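Local coordinates for protein c-di-GMP synthase (Capnocytophaga granulosa, PDB 6WT9) that joins two GTP molecules into the second messenger 3',3'-c-di-GMP during phage infection, serving as the nucleotidyltransferase of a CBASS antiviral system, at residues 66-70 with 161-165; 6-10 with 40-44; 209-214 with 224-230. All blocks are in the same frame, centred on the assembly; numbering follows the deposited sequence.

In the fold
The three contacts illustrate how the parts of the chain are each held together locally, at well-separated places. Contacts 1 and 3 both involve the mixed sheet: contact 1 joins two helices packed on one face, and contact 3 is made partly by its strands 212-216 and 221-226. Their centres are about 25 Å apart and their nearest atoms about 12 Å. Contact 2 is purely helical; its centre is about 40 Å from that of contact 1 and about 39 Å from that of contact 3, from which it lies across the chain's centre. Contact 3 reaches strand 98-104, at whose start nucleotidyltransferases of this superfamily carry metal-binding acidic residues, probably also here.

Contact 1 (66-70 with 161-165); sequences KVKLH and LSSVY
Helices that cover the same face of a sheet can meet through side chains alone, and the segments 66-70 and 161-165 do so without a mutual hydrogen bond. Residues 66-70 are helical throughout; 161-164 form the last turn of a second helix, with Tyr-165 N bonded to Leu-161 O at 2.9 Å. The nearest backbone pair is His-70 and Leu-161, CA atoms 7.4 Å apart. Leu-161 (m, t) sends its CD2 to within 4.0 Å of CG1 of Val-67 (t). Beneath this pair is the sheet: both side chains touch Ile-189, so the contact belongs to the alpha/beta layering of the nucleotidyltransferase domain, where helices 54-71 and 147-164 share a sheet face. Val-164 (t) lies over one face of the His-70 (m, chi2 -66°) imidazole in a CH-pi contact, CG1 standing 3.5 Å from the ring centroid and 3.3 Å from NE2. Tyr-165 (m, chi2 -76°) is the first residue to leave the helix, at phi/psi -112/127°. Its ring reaches back across the gap, OH 3.7 Å from Val-67 CG2 and 3.4 Å from His-70 CD2. The His-70 and Tyr-165 rings meet obliquely, with centroids 5.6 Å apart and planes at 80°.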
# COMPACT_ATOMS: atom_id res chain seq x y z
N LYS A 66 -0.65 12.33 -15.93
CA LYS A 66 -1.43 13.41 -16.52
C LYS A 66 -1.67 14.53 -15.52
O LYS A 66 -1.66 15.71 -15.90
CB LYS A 66 -2.76 12.87 -17.05
CG LYS A 66 -2.63 11.96 -18.26
CD LYS A 66 -3.99 11.43 -18.69
CE LYS A 66 -3.88 10.52 -19.90
NZ LYS A 66 -3.36 11.25 -21.09
N VAL A 67 -1.88 14.19 -14.25
CA VAL A 67 -1.99 15.22 -13.22
C VAL A 67 -0.69 16.02 -13.13
O VAL A 67 -0.71 17.25 -13.01
CB VAL A 67 -2.35 14.59 -11.86
CG1 VAL A 67 -2.37 15.64 -10.77
CG2 VAL A 67 -3.69 13.89 -11.95
N LYS A 68 0.45 15.33 -13.23
CA LYS A 68 1.74 16.01 -13.19
C LYS A 68 1.88 17.02 -14.32
O LYS A 68 2.35 18.14 -14.11
CB LYS A 68 2.86 14.97 -13.24
CG LYS A 68 4.27 15.55 -13.26
CD LYS A 68 5.30 14.43 -13.26
CE LYS A 68 6.71 14.97 -13.43
NZ LYS A 68 7.73 13.88 -13.44
N LEU A 69 1.47 16.64 -15.54
CA LEU A 69 1.62 17.53 -16.68
C LEU A 69 0.73 18.76 -16.54
O LEU A 69 1.11 19.86 -16.96
CB LEU A 69 1.30 16.79 -17.98
CG LEU A 69 2.24 15.66 -18.39
CD1 LEU A 69 1.88 15.13 -19.77
CD2 LEU A 69 3.70 16.12 -18.34
N HIS A 70 -0.46 18.60 -15.96
CA HIS A 70 -1.33 19.76 -15.74
C HIS A 70 -0.74 20.70 -14.71
O HIS A 70 -0.82 21.93 -14.86
CB HIS A 70 -2.73 19.30 -15.32
CG HIS A 70 -3.55 18.75 -16.45
ND1 HIS A 70 -3.97 19.53 -17.50
CD2 HIS A 70 -4.03 17.51 -16.68
CE1 HIS A 70 -4.68 18.79 -18.34
NE2 HIS A 70 -4.73 17.56 -17.86
N LEU A 161 -6.33 22.18 -11.09
CA LEU A 161 -6.99 20.88 -11.08
C LEU A 161 -8.50 21.02 -11.14
O LEU A 161 -9.17 20.26 -11.85
CB LEU A 161 -6.57 20.09 -9.84
CG LEU A 161 -5.09 19.70 -9.82
CD1 LEU A 161 -4.74 18.96 -8.53
CD2 LEU A 161 -4.72 18.87 -11.04
N SER A 162 -9.07 22.00 -10.42
CA SER A 162 -10.50 22.24 -10.51
C SER A 162 -10.91 22.71 -11.90
O SER A 162 -12.08 22.54 -12.28
CB SER A 162 -10.94 23.28 -9.48
OG SER A 162 -10.59 22.87 -8.17
N SER A 163 -9.98 23.27 -12.66
CA SER A 163 -10.25 23.72 -14.02
C SER A 163 -10.09 22.62 -15.06
O SER A 163 -10.63 22.75 -16.16
CB SER A 163 -9.34 24.90 -14.37
OG SER A 163 -9.22 25.05 -15.77
N VAL A 164 -9.36 21.56 -14.74
CA VAL A 164 -9.12 20.47 -15.68
C VAL A 164 -10.08 19.31 -15.46
O VAL A 164 -10.60 18.75 -16.43
CB VAL A 164 -7.65 20.00 -15.57
CG1 VAL A 164 -7.46 18.68 -16.30
CG2 VAL A 164 -6.72 21.05 -16.13
N TYR A 165 -10.35 18.96 -14.21
CA TYR A 165 -11.16 17.79 -13.88
C TYR A 165 -12.48 18.24 -13.27
O TYR A 165 -12.49 19.02 -12.30
CB TYR A 165 -10.41 16.87 -12.92
CG TYR A 165 -9.10 16.36 -13.46
CD1 TYR A 165 -9.07 15.35 -14.42
CD2 TYR A 165 -7.89 16.88 -13.02
CE1 TYR A 165 -7.87 14.88 -14.92
CE2 TYR A 165 -6.69 16.41 -13.52
CZ TYR A 165 -6.69 15.41 -14.47
OH TYR A 165 -5.50 14.94 -14.97

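Contact 2 (6-10 with 40-44); sequences YSALF and DVLKY
Helices crossing at a small angle can come close when large side chains fill hollows. Segments 6-10 and 40-44, both helical, run the same way, their axes 8.4 Å apart and crossing at +28°; CA atoms approach to 5.3 Å at Tyr-6/Asp-40 and 4.8 Å at Phe-10/Tyr-44. Val-41 CG2 sits over the ring face of Tyr-6 (chi1 m), 3.8 Å from its centroid. Tyr-44 (chi1 t) fills the hollow beside Tyr-6 and Leu-9 (m, t): its CD2 is 3.8 Å from Tyr-6 CD1, the two rings oblique at 48°, its CE1 is 3.6 Å from Leu-9 CB, and Leu-9 CD1 covers one face. Lys-43 CB rests over the face of Phe-10 (chi1 t), 3.8 Å from the centroid. Beside them a water accepts from Ser-7 N (3.0 Å) and donates to Asp-40 OD2 (2.8 Å). In this helix-helix packing within an all-helical part of the chain, Phe-10 meets helix 23-32, Tyr-6 OH hydrogen-bonds Asn-346 of helix 327-347, and Tyr-44 OH hydrogen-bonds Asp-259 of helix 245-259.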
# COMPACT_ATOMS: atom_id res chain seq x y z
N TYR A 6 -14.75 -20.14 0.19
CA TYR A 6 -13.61 -19.73 -0.63
C TYR A 6 -13.98 -19.58 -2.09
O TYR A 6 -13.34 -18.81 -2.81
CB TYR A 6 -12.46 -20.72 -0.45
CG TYR A 6 -11.86 -20.67 0.93
CD1 TYR A 6 -11.10 -19.58 1.34
CD2 TYR A 6 -12.06 -21.71 1.84
CE1 TYR A 6 -10.56 -19.53 2.61
CE2 TYR A 6 -11.52 -21.66 3.11
CZ TYR A 6 -10.77 -20.57 3.49
OH TYR A 6 -10.22 -20.51 4.75
N SER A 7 -15.01 -20.30 -2.55
CA SER A 7 -15.49 -20.10 -3.92
C SER A 7 -16.02 -18.69 -4.12
O SER A 7 -15.70 -18.02 -5.11
CB SER A 7 -16.58 -21.13 -4.24
OG SER A 7 -17.19 -20.85 -5.48
N ALA A 8 -16.85 -18.21 -3.18
CA ALA A 8 -17.37 -16.85 -3.28
C ALA A 8 -16.28 -15.82 -3.01
O ALA A 8 -16.25 -14.76 -3.65
CB ALA A 8 -18.54 -16.67 -2.31
N LEU A 9 -15.38 -16.12 -2.08
CA LEU A 9 -14.28 -15.20 -1.80
C LEU A 9 -13.34 -15.10 -3.00
O LEU A 9 -12.79 -14.02 -3.27
CB LEU A 9 -13.51 -15.65 -0.56
CG LEU A 9 -14.20 -15.44 0.79
CD1 LEU A 9 -13.47 -16.20 1.89
CD2 LEU A 9 -14.27 -13.96 1.13
N PHE A 10 -13.14 -16.20 -3.72
CA PHE A 10 -12.27 -16.16 -4.90
C PHE A 10 -12.88 -15.32 -6.01
O PHE A 10 -12.18 -14.53 -6.65
CB PHE A 10 -11.98 -17.58 -5.39
CG PHE A 10 -11.20 -17.62 -6.67
CD1 PHE A 10 -9.86 -17.27 -6.69
CD2 PHE A 10 -11.81 -18.02 -7.85
CE1 PHE A 10 -9.14 -17.32 -7.86
CE2 PHE A 10 -11.09 -18.06 -9.03
CZ PHE A 10 -9.76 -17.71 -9.03
N ASP A 40 -10.77 -24.54 -4.07
CA ASP A 40 -11.11 -23.13 -3.87
C ASP A 40 -10.17 -22.45 -2.89
O ASP A 40 -9.88 -21.26 -3.05
CB ASP A 40 -12.56 -23.00 -3.41
CG ASP A 40 -13.55 -23.51 -4.44
OD1 ASP A 40 -13.28 -23.35 -5.65
OD2 ASP A 40 -14.58 -24.08 -4.04
N VAL A 41 -9.70 -23.16 -1.86
CA VAL A 41 -8.87 -22.50 -0.86
C VAL A 41 -7.50 -22.15 -1.44
O VAL A 41 -6.92 -21.11 -1.10
CB VAL A 41 -8.75 -23.36 0.41
CG1 VAL A 41 -7.99 -24.65 0.13
CG2 VAL A 41 -8.08 -22.57 1.53
N LEU A 42 -6.98 -22.98 -2.35
CA LEU A 42 -5.71 -22.66 -2.99
C LEU A 42 -5.87 -21.51 -3.99
O LEU A 42 -4.94 -20.71 -4.16
CB LEU A 42 -5.14 -23.89 -3.70
CG LEU A 42 -4.86 -25.13 -2.84
CD1 LEU A 42 -4.20 -26.21 -3.68
CD2 LEU A 42 -4.01 -24.79 -1.63
N LYS A 43 -7.03 -21.43 -4.65
CA LYS A 43 -7.28 -20.32 -5.57
C LYS A 43 -7.29 -18.99 -4.83
O LYS A 43 -6.68 -18.01 -5.27
CB LYS A 43 -8.61 -20.53 -6.30
CG LYS A 43 -8.69 -21.74 -7.20
CD LYS A 43 -10.07 -21.81 -7.84
CE LYS A 43 -10.21 -23.01 -8.76
NZ LYS A 43 -11.56 -23.03 -9.40
N TYR A 44 -8.00 -18.94 -3.71
CA TYR A 44 -8.12 -17.70 -2.96
C TYR A 44 -6.77 -17.25 -2.41
O TYR A 44 -6.43 -16.07 -2.50
CB TYR A 44 -9.14 -17.87 -1.82
CG TYR A 44 -9.31 -16.66 -0.94
CD1 TYR A 44 -9.97 -15.53 -1.41
CD2 TYR A 44 -8.82 -16.64 0.36
CE1 TYR A 44 -10.13 -14.42 -0.61
CE2 TYR A 44 -8.98 -15.54 1.17
CZ TYR A 44 -9.64 -14.43 0.68
OH TYR A 44 -9.79 -13.32 1.49
O HOH W 1 -15.85 -23.04 -1.78

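Contact 3 (209-214 with 224-230); sequences YRGIQI and NRDFPFL
In this beta hairpin, which runs straight into a helix, backbone pairing gives way to side-chain packing within a few residues. Strand 212-214 pairs with the loosely bonded strand 224-226, their axes 4.9 Å apart and their directions 122° from one another; Phe-227 occupies the N-cap position of the helix starting at Pro-228. The backbone hydrogen bonds centre on Ile-212 and Asp-226, an antiparallel hydrogen-bonded pair: Ile-212 N to Asp-226 O and Asp-226 N to Ile-212 O, each 2.9 Å. A CA-H...O contact from Arg-225 CA to Ile-212 O, 3.4 Å, lies beside them.

One carbonyl receives two side-chain donors, since Arg-225 NE and NH2 bond to Arg-210 O at 2.6 and 2.9 Å; the same guanidinium makes a cation-pi contact with Tyr-195. Gly-211, at phi/psi 91/169°, passes so close to Asp-226 O (CA to O 3.2 Å) and the Phe-227 ring that a CB would collide with that ring; these angles would also jam it against the carbonyl O of Arg-210.

Apolar contacts take over at the helix. Ile-212 (p, t) places CD1 3.7 Å from Pro-228 CG and CG2 4.0 Å from Phe-229 CE2. Tyr-209 (chi1 m) offers a ring face to Leu-230, whose CD1 lies 3.6 Å from Tyr-209 CD2 and whose CB makes a CH-pi contact, 4.0 Å from the ring centroid. The hairpin forms the end of the mixed sheet of the nucleotidyltransferase fold, and the start of helix 228-241 packs on Leu-101 of its strand 98-104.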
# COMPACT_ATOMS: atom_id res chain seq x y z
N TYR A 209 17.77 10.26 3.09
CA TYR A 209 16.34 10.22 3.41
C TYR A 209 16.05 11.08 4.64
O TYR A 209 15.74 10.61 5.73
CB TYR A 209 15.87 8.78 3.61
CG TYR A 209 15.99 7.93 2.37
CD1 TYR A 209 15.10 8.07 1.32
CD2 TYR A 209 16.99 6.97 2.26
CE1 TYR A 209 15.20 7.29 0.18
CE2 TYR A 209 17.10 6.19 1.12
CZ TYR A 209 16.21 6.35 0.09
OH TYR A 209 16.31 5.57 -1.04
N ARG A 210 16.17 12.40 4.44
CA ARG A 210 15.86 13.35 5.49
C ARG A 210 14.37 13.50 5.72
O ARG A 210 13.97 14.11 6.72
CB ARG A 210 16.49 14.71 5.18
CG ARG A 210 16.42 15.12 3.72
CD ARG A 210 17.53 16.11 3.39
NE ARG A 210 17.57 16.46 1.97
CZ ARG A 210 17.15 17.63 1.49
NH1 ARG A 210 17.22 17.87 0.18
NH2 ARG A 210 16.67 18.56 2.30
N GLY A 211 13.53 12.97 4.83
CA GLY A 211 12.10 12.99 5.01
C GLY A 211 11.44 14.21 4.39
O GLY A 211 12.08 15.17 3.97
N ILE A 212 10.11 14.15 4.34
CA ILE A 212 9.30 15.25 3.85
C ILE A 212 8.37 15.71 4.96
O ILE A 212 8.16 15.01 5.96
CB ILE A 212 8.48 14.87 2.59
CG1 ILE A 212 7.48 13.76 2.92
CG2 ILE A 212 9.41 14.44 1.47
CD1 ILE A 212 6.60 13.36 1.75
N GLN A 213 7.83 16.91 4.79
CA GLN A 213 6.89 17.50 5.73
C GLN A 213 5.65 17.93 4.96
O GLN A 213 5.73 18.79 4.09
CB GLN A 213 7.52 18.69 6.47
CG GLN A 213 8.76 18.30 7.27
CD GLN A 213 9.44 19.49 7.92
OE1 GLN A 213 9.56 19.56 9.15
NE2 GLN A 213 9.90 20.43 7.11
N ILE A 214 4.51 17.32 5.29
CA ILE A 214 3.27 17.55 4.56
C ILE A 214 2.70 18.90 4.94
O ILE A 214 2.66 19.27 6.12
CB ILE A 214 2.27 16.42 4.84
CG1 ILE A 214 2.90 15.06 4.56
CG2 ILE A 214 1.00 16.61 4.02
CD1 ILE A 214 3.40 14.89 3.14
N ASN A 224 4.69 16.81 10.63
CA ASN A 224 5.95 16.23 11.05
C ASN A 224 6.52 15.31 9.97
O ASN A 224 5.88 15.02 8.95
CB ASN A 224 5.78 15.47 12.36
CG ASN A 224 5.59 16.39 13.55
OD1 ASN A 224 6.02 17.54 13.53
ND2 ASN A 224 4.95 15.88 14.60
N ARG A 225 7.74 14.85 10.21
CA ARG A 225 8.51 14.11 9.22
C ARG A 225 7.80 12.83 8.80
O ARG A 225 7.28 12.08 9.63
CB ARG A 225 9.89 13.77 9.77
CG ARG A 225 11.04 14.55 9.16
CD ARG A 225 12.29 14.39 10.01
NE ARG A 225 13.46 14.01 9.22
CZ ARG A 225 14.63 13.67 9.74
NH1 ARG A 225 14.78 13.65 11.06
NH2 ARG A 225 15.64 13.35 8.96
N ASP A 226 7.79 12.58 7.49
CA ASP A 226 7.38 11.31 6.92
C ASP A 226 8.48 10.83 5.97
O ASP A 226 9.24 11.63 5.43
CB ASP A 226 6.05 11.41 6.17
CG ASP A 226 4.87 11.59 7.10
OD1 ASP A 226 4.94 11.13 8.26
OD2 ASP A 226 3.86 12.20 6.68
N PHE A 227 8.56 9.51 5.79
CA PHE A 227 9.63 8.89 5.01
C PHE A 227 9.02 7.91 4.01
O PHE A 227 9.21 6.69 4.12
CB PHE A 227 10.63 8.19 5.93
CG PHE A 227 11.25 9.11 6.96
CD1 PHE A 227 10.62 9.34 8.17
CD2 PHE A 227 12.46 9.73 6.71
CE1 PHE A 227 11.18 10.17 9.12
CE2 PHE A 227 13.03 10.57 7.65
CZ PHE A 227 12.39 10.79 8.86
N PRO A 228 8.30 8.41 3.00
CA PRO A 228 7.63 7.50 2.06
C PRO A 228 8.59 6.86 1.07
O PRO A 228 8.41 5.70 0.69
CB PRO A 228 6.62 8.42 1.36
CG PRO A 228 7.28 9.76 1.38
CD PRO A 228 8.06 9.83 2.67
N PHE A 229 9.61 7.60 0.64
CA PHE A 229 10.54 7.08 -0.35
C PHE A 229 11.47 6.04 0.26
O PHE A 229 11.81 5.04 -0.39
CB PHE A 229 11.34 8.22 -0.97
CG PHE A 229 10.49 9.38 -1.39
CD1 PHE A 229 9.34 9.19 -2.13
CD2 PHE A 229 10.84 10.67 -1.03
CE1 PHE A 229 8.55 10.25 -2.51
CE2 PHE A 229 10.06 11.74 -1.40
CZ PHE A 229 8.91 11.54 -2.14
N LEU A 230 11.89 6.26 1.51
CA LEU A 230 12.68 5.25 2.21
C LEU A 230 11.88 3.98 2.44
O LEU A 230 12.40 2.87 2.30
CB LEU A 230 13.18 5.82 3.54
CG LEU A 230 13.92 4.86 4.48
CD1 LEU A 230 15.14 4.27 3.80
CD2 LEU A 230 14.31 5.57 5.77